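PDB 5HMQ: 3-dehydroshikimate dehydratase from Pseudomonas putida, which converts 3-dehydroshikimate to protocatechuate with loss of water, using a divalent metal ion, in the degradation of quinate and shikimate. Local coordinates for residues A469-V474 with A610-A615. Residues are numbered along the deposited sequence; the frame is centred on the assembly and turned at random.
Sequences AADDEV and AGYGAA
Strand 469-474 is an edge strand of its sheet within the chain, in the C-terminal, dioxygenase-like half, and two acidic side chains reach from it to the loop between strand 599-606 and helix 617-625. The first is Asp-471. With CG anti to its backbone N (chi1 -172°), Asp-471 holds OD2 3.3 Å from OH of Tyr-612, the carboxylate turned obliquely to the ring. The main partner of that OD2 is Arg-496, which forms a salt bridge with it and also binds the carbonyl of Ala-610. Asp-472 points away from the loop, and its OD1 accepts from the backbone N of Ala-487 on the neighbouring strand. Glu-473, with CG anti to its carbonyl carbon (chi1 -78°), extends beyond CG to bring its carboxylate to the loop backbone. Glu-473 OE2 takes a weak, bent hydrogen bond from Tyr-612 N (3.1 Å, 131° at the hydrogen) and sits 3.2 Å from CA of Gly-611, a tight fit against a residue without a side chain. Glu-473 OE1 lies 3.4 Å from CB of Ala-614 and accepts from a water at 2.7 Å; that water's oxygen in turn accepts from Ala-614 N at 2.8 Å. Tyr-612 packs edge-to-face on the magnesium ligand His-445. One carboxylate thus serves the N-H of Tyr-612 directly and that of Ala-614 through water, and its negative charge would suit such donors, while the charge of Asp-471 is probably offset by Arg-496.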
loop_
_atom_site.group_PDB
_atom_site.type_symbol
_atom_site.label_atom_id
_atom_site.label_comp_id
_atom_site.label_asym_id
_atom_site.label_seq_id
_atom_site.Cartn_x
_atom_site.Cartn_y
_atom_site.Cartn_z
ATOM N N ALA C 469 7.019 17.332 -16.158
ATOM C CA ALA C 469 5.913 18.202 -15.788
ATOM C C ALA C 469 4.593 17.453 -15.922
ATOM O O ALA C 469 4.489 16.457 -16.641
ATOM C CB ALA C 469 5.887 19.476 -16.645
ATOM N N ALA C 470 3.582 17.956 -15.215
ATOM C CA ALA C 470 2.247 17.377 -15.274
ATOM C C ALA C 470 1.643 17.519 -16.668
ATOM O O ALA C 470 1.899 18.487 -17.389
ATOM C CB ALA C 470 1.334 18.039 -14.241
ATOM N N ASP C 471 0.839 16.528 -17.049
ATOM C CA ASP C 471 0.226 16.486 -18.376
ATOM C C ASP C 471 -1.109 15.741 -18.305
ATOM O O ASP C 471 -1.350 14.763 -19.017
ATOM C CB ASP C 471 1.178 15.844 -19.384
ATOM C CG ASP C 471 0.676 15.950 -20.814
ATOM O OD1 ASP C 471 0.024 16.963 -21.149
ATOM O OD2 ASP C 471 0.926 15.011 -21.600
ATOM N N ASP C 472 -1.990 16.187 -17.422
ATOM C CA ASP C 472 -3.224 15.465 -17.131
ATOM C C ASP C 472 -4.366 15.873 -18.063
ATOM O O ASP C 472 -4.334 16.928 -18.699
ATOM C CB ASP C 472 -3.637 15.711 -15.683
ATOM C CG ASP C 472 -2.461 15.595 -14.722
ATOM O OD1 ASP C 472 -1.815 14.530 -14.694
ATOM O OD2 ASP C 472 -2.172 16.587 -14.020
ATOM N N GLU C 473 -5.400 15.028 -18.109
ATOM C CA GLU C 473 -6.540 15.169 -19.011
ATOM C C GLU C 473 -7.823 14.911 -18.240
ATOM O O GLU C 473 -7.868 14.013 -17.398
ATOM C CB GLU C 473 -6.462 14.189 -20.181
ATOM C CG GLU C 473 -5.512 14.571 -21.289
ATOM C CD GLU C 473 -5.658 13.661 -22.487
ATOM O OE1 GLU C 473 -6.548 12.785 -22.453
ATOM O OE2 GLU C 473 -4.890 13.819 -23.457
ATOM N N VAL C 474 -8.854 15.708 -18.499
ATOM C CA VAL C 474 -10.149 15.522 -17.853
ATOM C C VAL C 474 -11.154 15.042 -18.901
ATOM O O VAL C 474 -11.463 15.754 -19.861
ATOM C CB VAL C 474 -10.603 16.806 -17.122
ATOM C CG1 VAL C 474 -10.923 17.976 -18.073
ATOM C CG2 VAL C 474 -11.772 16.521 -16.194
ATOM N N ALA C 610 -2.790 16.860 -29.748
ATOM C CA ALA C 610 -1.816 16.690 -28.681
ATOM C C ALA C 610 -2.237 15.731 -27.574
ATOM O O ALA C 610 -1.407 15.419 -26.713
ATOM C CB ALA C 610 -1.476 18.050 -28.050
ATOM N N GLY C 611 -3.480 15.260 -27.559
ATOM C CA GLY C 611 -3.958 14.403 -26.495
ATOM C C GLY C 611 -3.594 12.944 -26.689
ATOM O O GLY C 611 -2.701 12.587 -27.462
ATOM N N TYR C 612 -4.312 12.085 -25.965
ATOM C CA TYR C 612 -4.098 10.647 -26.012
ATOM C C TYR C 612 -5.314 9.881 -26.509
ATOM O O TYR C 612 -5.279 8.645 -26.534
ATOM C CB TYR C 612 -3.719 10.096 -24.629
ATOM C CG TYR C 612 -2.413 10.582 -24.040
ATOM C CD1 TYR C 612 -1.196 10.107 -24.515
ATOM C CD2 TYR C 612 -2.397 11.471 -22.974
ATOM C CE1 TYR C 612 0.003 10.531 -23.968
ATOM C CE2 TYR C 612 -1.202 11.899 -22.418
ATOM C CZ TYR C 612 -0.006 11.425 -22.920
ATOM O OH TYR C 612 1.184 11.848 -22.372
ATOM N N GLY C 613 -6.381 10.567 -26.901
ATOM C CA GLY C 613 -7.602 9.881 -27.282
ATOM C C GLY C 613 -8.260 9.171 -26.120
ATOM O O GLY C 613 -8.796 8.069 -26.296
ATOM N N ALA C 614 -8.224 9.776 -24.931
ATOM C CA ALA C 614 -8.799 9.151 -23.745
ATOM C C ALA C 614 -10.300 8.934 -23.873
ATOM O O ALA C 614 -10.853 8.090 -23.158
ATOM C CB ALA C 614 -8.499 9.997 -22.507
ATOM N N ALA C 615 -10.970 9.672 -24.763
ATOM C CA ALA C 615 -12.407 9.504 -24.945
ATOM C C ALA C 615 -12.774 8.108 -25.432
ATOM O O ALA C 615 -13.941 7.715 -25.321
ATOM C CB ALA C 615 -12.938 10.553 -25.923
HETATM O O HOH W 1 -7.463 12.434 -24.984
#